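Local coordinates for galactose-binding like protein (Bacteroides thetaiotaomicron, PDB 7M1A) that probably binds or acts on carbohydrate as a SusE-like outer-membrane protein, this piece being its calcium-binding, galactose-binding-like beta-sandwich domain, at residues F8-L13 and G24-V29; A56-D61 and I168-L173. All coordinates share one frame; numbering follows the deposited sequence.

How the interactions relate
Both interactions help to build one beta-sandwich around a single calcium ion, and they show how chemistry changes with depth. Interaction 2 lies near the centre of the chain and is entirely apolar where residues 56-61 and 168-173 meet. Interaction 1 is also largely buried but lies further out, against the second subunit, and mixes a selenomethionine contact with carboxylates and a bridging water. The two are stitched together by probable backbone hydrogen bonds, Arg9 N to Asp61 O at 2.8 Å and Leu173 N to Val29 O at 2.9 Å. Residues 24-29 and 168-173 both supply calcium ligands, whereas 8-13 and 56-61 are neighbouring parts of one sheet.

Interaction 1. Residues F8-L13 and G24-V29; sequences FREMYL and GKMEYV. With CA (calcium ion), chain F.
Glu10, on the short strand 9-11 of the sandwich, packs against selenomethionine Met26 at the start of a 3-10 turn that leads to the calcium site. The two side chains cross at about a right angle. With CG anti to the backbone N (chi1 -180°), on a side chain that leaves its strand toward 24-29, Glu10 CG lies 3.8 Å from Met26 CE. SE of Met26 is almost as near, 3.9 Å from Glu10 CG. The bend at chi3 of Met26 (-62°) turns CE in this direction, close also to the carbonyl oxygen of Met11. From the next residue of the turn, Glu27 OE2 comes within 3.6 Å of Glu10 CB.

Polar linkage is indirect: water 1 accepts from Glu10 N at 2.9 Å and lies 2.8 Å from Glu27 OE2, to which it can donate, though it has other acceptors in reach. The other carboxylate oxygen, Glu27 OE1, receives Lys25 NZ on its syn lone pair at 2.7 Å, a salt bridge between the residues flanking Met26 in sequence. Glu10 OE2 instead pairs with Lys25 of the second subunit, an exchange that Lys25 returns, so the contact forms part of the interface between the two subunits.

Further along the turn, Tyr28 O binds calcium at 2.3 Å. Strand 9-11 itself pairs antiparallel with strand 56-66, whose Phe58 and Phe60 touch Met26, while Val29 packs on strand 169-176.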
ATOM      1  N   PHE A   8      -4.622   7.442  -7.875  1.00  6.72           N
ATOM      2  CA  PHE A   8      -5.062   6.966  -6.525  1.00  6.37           C
ATOM      3  C   PHE A   8      -3.871   6.278  -5.835  1.00  6.15           C
ATOM      4  O   PHE A   8      -3.014   5.653  -6.497  1.00  6.08           O
ATOM      5  CB  PHE A   8      -6.210   5.930  -6.661  1.00  6.85           C
ATOM      6  CG  PHE A   8      -7.564   6.440  -7.066  1.00  5.73           C
ATOM      7  CD1 PHE A   8      -7.758   7.712  -7.622  1.00  7.33           C
ATOM      8  CD2 PHE A   8      -8.686   5.592  -6.873  1.00  6.87           C
ATOM      9  CE1 PHE A   8      -9.031   8.140  -7.990  1.00  6.73           C
ATOM     10  CE2 PHE A   8      -9.965   5.998  -7.252  1.00  6.99           C
ATOM     11  CZ  PHE A   8     -10.132   7.244  -7.846  1.00  8.85           C
ATOM     12  N   ARG A   9      -3.849   6.362  -4.504  1.00  6.37           N
ATOM     13  CA  ARG A   9      -2.772   5.733  -3.763  1.00  6.10           C
ATOM     14  C   ARG A   9      -3.281   5.059  -2.505  1.00  5.21           C
ATOM     15  O   ARG A   9      -4.135   5.628  -1.785  1.00  7.14           O
ATOM     16  CB  ARG A   9      -1.721   6.768  -3.317  1.00  7.01           C
ATOM     17  CG  ARG A   9      -1.031   7.429  -4.496  1.00  7.64           C
ATOM     18  CD  ARG A   9      -0.007   6.579  -5.219  1.00  7.84           C
ATOM     19  NE  ARG A   9       0.686   7.271  -6.237  1.00  9.55           N
ATOM     20  CZ  ARG A   9       0.352   7.289  -7.526  1.00  8.38           C
ATOM     21  NH1 ARG A   9      -0.710   6.652  -7.955  1.00  9.53           N
ATOM     22  NH2 ARG A   9       1.085   7.949  -8.396  1.00 12.54           N
ATOM     23  N   GLU A  10      -2.801   3.836  -2.236  1.00  6.34           N
ATOM     24  CA  GLU A  10      -3.087   3.159  -0.975  1.00  5.71           C
ATOM     25  C   GLU A  10      -2.505   3.985   0.182  1.00  6.35           C
ATOM     26  O   GLU A  10      -1.482   4.648   0.030  1.00  7.19           O
ATOM     27  CB  GLU A  10      -2.471   1.759  -1.072  1.00  7.30           C
ATOM     28  CG  GLU A  10      -2.640   0.867   0.123  1.00  8.18           C
ATOM     29  CD  GLU A  10      -1.573   0.882   1.175  1.00  8.34           C
ATOM     30  OE1 GLU A  10      -0.846   1.912   1.221  1.00  8.72           O
ATOM     31  OE2 GLU A  10      -1.599  -0.003   2.007  1.00  9.95           O
HETATM   32  N   MSE A  11      -3.224   3.965   1.318  1.00  6.04           N
HETATM   33  CA  MSE A  11      -2.692   4.457   2.580  1.00  6.11           C
HETATM   34  C   MSE A  11      -2.835   3.360   3.616  1.00  6.61           C
HETATM   35  O   MSE A  11      -3.608   2.402   3.420  1.00  8.12           O
HETATM   36  CB  MSE A  11      -3.412   5.716   2.990  1.00  6.09           C
HETATM   37  CG  MSE A  11      -3.182   6.836   2.000  1.00  7.40           C
HETATM   38 SE   MSE A  11      -3.941   8.535   2.593  0.73  5.55          SE
HETATM   39  CE  MSE A  11      -2.651   8.909   3.982  1.00  9.43           C
ATOM     40  N   TYR A  12      -2.234   3.571   4.812  1.00  6.92           N
ATOM     41  CA  TYR A  12      -2.357   2.536   5.833  1.00  6.86           C
ATOM     42  C   TYR A  12      -2.208   3.273   7.153  1.00  7.43           C
ATOM     43  O   TYR A  12      -1.101   3.738   7.489  1.00  6.95           O
ATOM     44  CB  TYR A  12      -1.307   1.433   5.742  1.00  8.48           C
ATOM     45  CG  TYR A  12      -1.655   0.334   6.726  1.00  8.56           C
ATOM     46  CD1 TYR A  12      -2.746  -0.555   6.510  1.00  9.74           C
ATOM     47  CD2 TYR A  12      -0.978   0.279   7.963  1.00 12.15           C
ATOM     48  CE1 TYR A  12      -3.098  -1.493   7.478  1.00 11.34           C
ATOM     49  CE2 TYR A  12      -1.328  -0.673   8.916  1.00 14.83           C
ATOM     50  CZ  TYR A  12      -2.410  -1.516   8.687  1.00 14.74           C
ATOM     51  OH  TYR A  12      -2.783  -2.389   9.649  1.00 26.43           O
ATOM     52  N   LEU A  13      -3.344   3.515   7.831  1.00  7.62           N
ATOM     53  CA  LEU A  13      -3.373   4.217   9.105  1.00  8.83           C
ATOM     54  C   LEU A  13      -3.490   3.221  10.233  1.00  9.54           C
ATOM     55  O   LEU A  13      -3.873   2.104  10.011  1.00  8.27           O
ATOM     56  CB  LEU A  13      -4.601   5.137   9.171  1.00  7.39           C
ATOM     57  CG  LEU A  13      -4.849   6.073   7.988  1.00  7.26           C
ATOM     58  CD1 LEU A  13      -5.958   7.078   8.278  1.00 11.27           C
ATOM     59  CD2 LEU A  13      -3.548   6.837   7.623  1.00 10.01           C
ATOM     60  N   GLY A  24      -4.912 -10.578  -2.714  1.00  9.62           N
ATOM     61  CA  GLY A  24      -5.514  -9.273  -2.971  1.00  9.68           C
ATOM     62  C   GLY A  24      -4.534  -8.136  -2.762  1.00  8.48           C
ATOM     63  O   GLY A  24      -3.448  -8.325  -2.235  1.00 11.37           O
ATOM     64  N   LYS A  25      -4.943  -6.953  -3.222  1.00  7.28           N
ATOM     65  CA  LYS A  25      -4.152  -5.736  -3.048  1.00  6.75           C
ATOM     66  C   LYS A  25      -5.092  -4.574  -3.285  1.00  5.91           C
ATOM     67  O   LYS A  25      -6.015  -4.597  -4.105  1.00  5.79           O
ATOM     68  CB  LYS A  25      -3.054  -5.622  -4.144  1.00  8.36           C
ATOM     69  CG  LYS A  25      -1.968  -4.668  -3.673  1.00  9.89           C
ATOM     70  CD  LYS A  25      -1.067  -5.201  -2.587  1.00 11.02           C
ATOM     71  CE  LYS A  25      -0.120  -4.065  -2.124  1.00 11.50           C
ATOM     72  NZ  LYS A  25      -0.796  -2.786  -1.674  1.00 10.12           N
HETATM   73  N   MSE A  26      -4.920  -3.511  -2.492  1.00  5.90           N
HETATM   74  CA  MSE A  26      -5.839  -2.396  -2.556  1.00  6.93           C
HETATM   75  C   MSE A  26      -5.878  -1.833  -3.989  1.00  6.41           C
HETATM   76  O   MSE A  26      -6.944  -1.445  -4.474  1.00  6.61           O
HETATM   77  CB  MSE A  26      -5.520  -1.281  -1.535  1.00  8.13           C
HETATM   78  CG  MSE A  26      -6.802  -0.350  -1.429  1.00  5.74           C
HETATM   79 SE   MSE A  26      -6.477   1.152  -0.207  0.68  2.18          SE
HETATM   80  CE  MSE A  26      -6.140   0.115   1.454  1.00  7.44           C
ATOM     81  N   GLU A  27      -4.673  -1.737  -4.654  1.00  6.11           N
ATOM     82  CA  GLU A  27      -4.612  -1.099  -5.963  1.00  6.95           C
ATOM     83  C   GLU A  27      -5.475  -1.864  -6.967  1.00  6.68           C
ATOM     84  O   GLU A  27      -5.799  -1.321  -7.997  1.00  7.82           O
ATOM     85  CB  GLU A  27      -3.152  -1.119  -6.446  1.00  7.71           C
ATOM     86  CG  GLU A  27      -2.197  -0.141  -5.714  1.00  7.49           C
ATOM     87  CD  GLU A  27      -1.666  -0.554  -4.375  1.00  7.44           C
ATOM     88  OE1 GLU A  27      -1.997  -1.646  -3.818  1.00  9.10           O
ATOM     89  OE2 GLU A  27      -0.777   0.238  -3.894  1.00  8.28           O
ATOM     90  N   TYR A  28      -5.823  -3.127  -6.669  1.00  6.17           N
ATOM     91  CA  TYR A  28      -6.654  -3.850  -7.623  1.00  5.85           C
ATOM     92  C   TYR A  28      -8.095  -3.343  -7.700  1.00  6.43           C
ATOM     93  O   TYR A  28      -8.804  -3.753  -8.662  1.00  7.32           O
ATOM     94  CB  TYR A  28      -6.620  -5.359  -7.272  1.00  6.97           C
ATOM     95  CG  TYR A  28      -5.264  -6.036  -7.364  1.00  6.26           C
ATOM     96  CD1 TYR A  28      -4.201  -5.491  -8.096  1.00  8.10           C
ATOM     97  CD2 TYR A  28      -5.034  -7.218  -6.677  1.00  7.37           C
ATOM     98  CE1 TYR A  28      -2.983  -6.144  -8.127  1.00  8.91           C
ATOM     99  CE2 TYR A  28      -3.832  -7.925  -6.741  1.00  8.80           C
ATOM    100  CZ  TYR A  28      -2.838  -7.398  -7.524  1.00  8.22           C
ATOM    101  OH  TYR A  28      -1.612  -8.006  -7.506  1.00 11.32           O
ATOM    102  N   VAL A  29      -8.531  -2.515  -6.711  1.00  6.69           N
ATOM    103  CA  VAL A  29      -9.905  -2.001  -6.787  1.00  5.92           C
ATOM    104  C   VAL A  29      -9.943  -0.649  -7.496  1.00  5.41           C
ATOM    105  O   VAL A  29     -11.001  -0.078  -7.611  1.00  5.80           O
ATOM    106  CB  VAL A  29     -10.638  -1.977  -5.442  1.00  5.21           C
ATOM    107  CG1 VAL A  29     -10.645  -3.371  -4.815  1.00  7.18           C
ATOM    108  CG2 VAL A  29     -10.150  -0.887  -4.481  1.00  6.56           C
TER
HETATM  109 CA    CA F 404     -10.447  -4.061 -10.200  1.00  8.73          CA
HETATM  110  O   HOH W   1      -0.837   2.979  -4.218  1.00  8.48           O
HETATM  111  O   HOH W   2      -9.802  -6.244 -10.781  1.00  9.40           O

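Interaction 2. Residues A56-D61 and I168-L173. With CA (calcium ion), chain F.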
ATOM      1  N   ALA A  56     -14.512  -3.581   9.266  1.00  7.94           N
ATOM      2  CA  ALA A  56     -13.227  -3.427   8.591  1.00  8.60           C
ATOM      3  C   ALA A  56     -13.159  -1.998   8.077  1.00  7.10           C
ATOM      4  O   ALA A  56     -14.121  -1.434   7.593  1.00  8.98           O
ATOM      5  CB  ALA A  56     -13.103  -4.347   7.407  1.00  9.53           C
ATOM      6  N   VAL A  57     -11.946  -1.412   8.144  1.00  7.96           N
ATOM      7  CA  VAL A  57     -11.711  -0.043   7.686  1.00  7.07           C
ATOM      8  C   VAL A  57     -10.455  -0.034   6.808  1.00  6.58           C
ATOM      9  O   VAL A  57      -9.452  -0.551   7.225  1.00  8.27           O
ATOM     10  CB  VAL A  57     -11.602   0.946   8.878  1.00  9.18           C
ATOM     11  CG1 VAL A  57     -11.168   2.338   8.435  1.00 11.97           C
ATOM     12  CG2 VAL A  57     -12.838   0.951   9.727  1.00 11.76           C
ATOM     13  N   PHE A  58     -10.505   0.677   5.667  1.00  6.77           N
ATOM     14  CA  PHE A  58      -9.236   0.912   4.969  1.00  5.90           C
ATOM     15  C   PHE A  58      -9.335   2.300   4.318  1.00  5.26           C
ATOM     16  O   PHE A  58     -10.403   2.930   4.256  1.00  6.37           O
ATOM     17  CB  PHE A  58      -8.944  -0.225   3.968  1.00  7.10           C
ATOM     18  CG  PHE A  58      -9.912  -0.329   2.834  1.00  6.79           C
ATOM     19  CD1 PHE A  58      -9.823   0.456   1.693  1.00  7.60           C
ATOM     20  CD2 PHE A  58     -11.028  -1.176   2.967  1.00  7.92           C
ATOM     21  CE1 PHE A  58     -10.759   0.394   0.668  1.00  8.00           C
ATOM     22  CE2 PHE A  58     -11.986  -1.238   1.953  1.00  8.71           C
ATOM     23  CZ  PHE A  58     -11.898  -0.427   0.819  1.00  8.57           C
ATOM     24  N   THR A  59      -8.146   2.804   3.921  1.00  5.97           N
ATOM     25  CA  THR A  59      -7.971   4.217   3.637  1.00  5.15           C
ATOM     26  C   THR A  59      -7.194   4.357   2.321  1.00  5.61           C
ATOM     27  O   THR A  59      -6.208   3.641   2.078  1.00  6.65           O
ATOM     28  CB  THR A  59      -7.149   4.838   4.760  1.00  6.07           C
ATOM     29  OG1 THR A  59      -7.731   4.568   6.049  1.00  6.32           O
ATOM     30  CG2 THR A  59      -7.021   6.338   4.619  1.00  7.73           C
ATOM     31  N   PHE A  60      -7.498   5.407   1.536  1.00  5.89           N
ATOM     32  CA  PHE A  60      -6.736   5.689   0.314  1.00  5.48           C
ATOM     33  C   PHE A  60      -6.847   7.161  -0.050  1.00  5.51           C
ATOM     34  O   PHE A  60      -7.595   7.900   0.559  1.00  6.92           O
ATOM     35  CB  PHE A  60      -7.117   4.766  -0.847  1.00  6.52           C
ATOM     36  CG  PHE A  60      -8.550   4.802  -1.268  1.00  5.54           C
ATOM     37  CD1 PHE A  60      -9.508   4.068  -0.574  1.00  5.35           C
ATOM     38  CD2 PHE A  60      -8.996   5.557  -2.366  1.00  6.51           C
ATOM     39  CE1 PHE A  60     -10.847   3.991  -1.020  1.00  6.31           C
ATOM     40  CE2 PHE A  60     -10.356   5.525  -2.780  1.00  7.71           C
ATOM     41  CZ  PHE A  60     -11.255   4.742  -2.120  1.00  7.46           C
ATOM     42  N   ASP A  61      -6.034   7.586  -1.008  1.00  7.40           N
ATOM     43  CA  ASP A  61      -5.852   8.965  -1.434  1.00  6.36           C
ATOM     44  C   ASP A  61      -6.310   8.990  -2.879  1.00  6.12           C
ATOM     45  O   ASP A  61      -5.802   8.213  -3.728  1.00  7.28           O
ATOM     46  CB  ASP A  61      -4.368   9.260  -1.278  1.00  6.86           C
ATOM     47  CG  ASP A  61      -3.877  10.637  -1.619  1.00  7.13           C
ATOM     48  OD1 ASP A  61      -4.608  11.445  -2.212  1.00  8.61           O
ATOM     49  OD2 ASP A  61      -2.724  10.934  -1.193  1.00  9.18           O
ATOM     50  N   ILE A 168     -14.442  -7.644   4.369  1.00  7.00           N
ATOM     51  CA  ILE A 168     -14.894  -7.136   3.086  1.00  7.09           C
ATOM     52  C   ILE A 168     -13.995  -7.644   1.953  1.00  6.34           C
ATOM     53  O   ILE A 168     -12.765  -7.696   2.069  1.00  7.89           O
ATOM     54  CB  ILE A 168     -14.995  -5.576   3.080  1.00  6.88           C
ATOM     55  CG1 ILE A 168     -15.578  -5.023   1.772  1.00  8.01           C
ATOM     56  CG2 ILE A 168     -13.630  -4.954   3.414  1.00  8.84           C
ATOM     57  CD1 ILE A 168     -15.900  -3.556   1.818  1.00  8.66           C
ATOM     58  N   CYS A 169     -14.607  -7.963   0.792  1.00  7.03           N
ATOM     59  CA  CYS A 169     -13.855  -8.173  -0.442  1.00  7.01           C
ATOM     60  C   CYS A 169     -14.710  -7.569  -1.586  1.00  6.92           C
ATOM     61  O   CYS A 169     -15.939  -7.627  -1.560  1.00  7.26           O
ATOM     62  CB  CYS A 169     -13.591  -9.666  -0.680  1.00  9.18           C
ATOM     63  SG  CYS A 169     -15.039 -10.738  -0.866  1.00  9.49           S
ATOM     64  N   PHE A 170     -14.049  -7.083  -2.628  1.00  6.41           N
ATOM     65  CA  PHE A 170     -14.722  -6.559  -3.807  1.00  7.09           C
ATOM     66  C   PHE A 170     -13.678  -6.334  -4.906  1.00  5.92           C
ATOM     67  O   PHE A 170     -12.454  -6.439  -4.612  1.00  6.75           O
ATOM     68  CB  PHE A 170     -15.574  -5.305  -3.569  1.00  7.76           C
ATOM     69  CG  PHE A 170     -14.796  -4.084  -3.206  1.00  5.52           C
ATOM     70  CD1 PHE A 170     -14.305  -3.927  -1.886  1.00  7.23           C
ATOM     71  CD2 PHE A 170     -14.568  -3.073  -4.116  1.00  6.95           C
ATOM     72  CE1 PHE A 170     -13.617  -2.768  -1.507  1.00  7.32           C
ATOM     73  CE2 PHE A 170     -13.861  -1.908  -3.731  1.00  6.46           C
ATOM     74  CZ  PHE A 170     -13.376  -1.798  -2.440  1.00  7.71           C
ATOM     75  N   THR A 171     -14.129  -6.045  -6.160  1.00  6.69           N
ATOM     76  CA  THR A 171     -13.213  -6.004  -7.289  1.00  5.92           C
ATOM     77  C   THR A 171     -12.879  -4.580  -7.764  1.00  6.05           C
ATOM     78  O   THR A 171     -11.754  -4.416  -8.341  1.00  6.95           O
ATOM     79  CB  THR A 171     -13.696  -6.855  -8.474  1.00  7.00           C
ATOM     80  OG1 THR A 171     -12.722  -6.796  -9.523  1.00  8.27           O
ATOM     81  CG2 THR A 171     -15.017  -6.381  -9.075  1.00  8.19           C
ATOM     82  N   GLU A 172     -13.769  -3.578  -7.664  1.00  6.09           N
ATOM     83  CA  GLU A 172     -13.490  -2.277  -8.271  1.00  6.13           C
ATOM     84  C   GLU A 172     -14.392  -1.244  -7.616  1.00  5.36           C
ATOM     85  O   GLU A 172     -15.542  -1.568  -7.248  1.00  6.49           O
ATOM     86  CB  GLU A 172     -13.767  -2.280  -9.798  1.00  7.31           C
ATOM     87  CG  GLU A 172     -13.267  -1.056 -10.563  1.00  6.79           C
ATOM     88  CD  GLU A 172     -11.744  -0.890 -10.611  1.00  6.64           C
ATOM     89  OE1 GLU A 172     -11.005  -1.823 -10.246  1.00  7.45           O
ATOM     90  OE2 GLU A 172     -11.305   0.150 -11.109  1.00  6.50           O
ATOM     91  N   LEU A 173     -13.896  -0.003  -7.522  1.00  5.86           N
ATOM     92  CA  LEU A 173     -14.756   1.129  -7.210  1.00  6.51           C
ATOM     93  C   LEU A 173     -14.453   2.228  -8.207  1.00  5.38           C
ATOM     94  O   LEU A 173     -13.408   2.188  -8.882  1.00  6.07           O
ATOM     95  CB  LEU A 173     -14.648   1.556  -5.731  1.00  6.44           C
ATOM     96  CG  LEU A 173     -13.253   1.693  -5.133  1.00  6.88           C
ATOM     97  CD1 LEU A 173     -12.551   2.884  -5.769  1.00  8.99           C
ATOM     98  CD2 LEU A 173     -13.389   1.845  -3.620  1.00  7.68           C
TER
HETATM   99 CA    CA F 404     -10.447  -4.061 -10.200  1.00  8.73          CA
HETATM  100  O   HOH W   2      -9.802  -6.244 -10.781  1.00  9.40           O
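Glu172 OE1 binds the calcium ion at 2.3 Å, and Thr171 O is a second ligand at the same distance of 2.3 Å from the metal. Water 2, Tyr28 O, Asn31 OD1 and Arg33 O complete the six ligands, while the second carboxylate oxygen of Glu172, OE2, is held by a salt bridge to Lys5, which helps to fix the group's rotation.

Thr171 and Glu172 both face Trp74 of the neighbouring strand in a classic beta bulge. The extra residue lets Phe170 and Leu173 both point into the core, while the bulge between them serves the metal. That core is the interior of a beta-sandwich, as in galactose-binding-like domains: strand 56-66 belongs to one sheet and strand 169-176 to the other, and the end-to-end directions of residues 56-60 and 168-173 are 29° apart.

At the middle of the contact Phe58 and Phe170 meet tip to tip, with Phe58 CZ 3.7 Å from Phe170 CE1. The Phe58 atom arrives at the edge of the Phe170 ring, in its plane. Both side chains leave their strands toward the other segment, each with CG between the backbone N and the carbonyl carbon (chi1 65° for Phe58). To one side Ile168 CG2 lies at the edge of the Phe58 ring, 4.3 Å from CE2, and also touches Ala56 CB at 4.1 Å. Beyond, where the backbones stand further apart, Phe60 CZ reaches Leu173 CD2 tip to tip at 3.9 Å. Ile156 of strand 151-158 lies against both Phe58 and Leu173, and Leu45 covers Phe58 and Phe170.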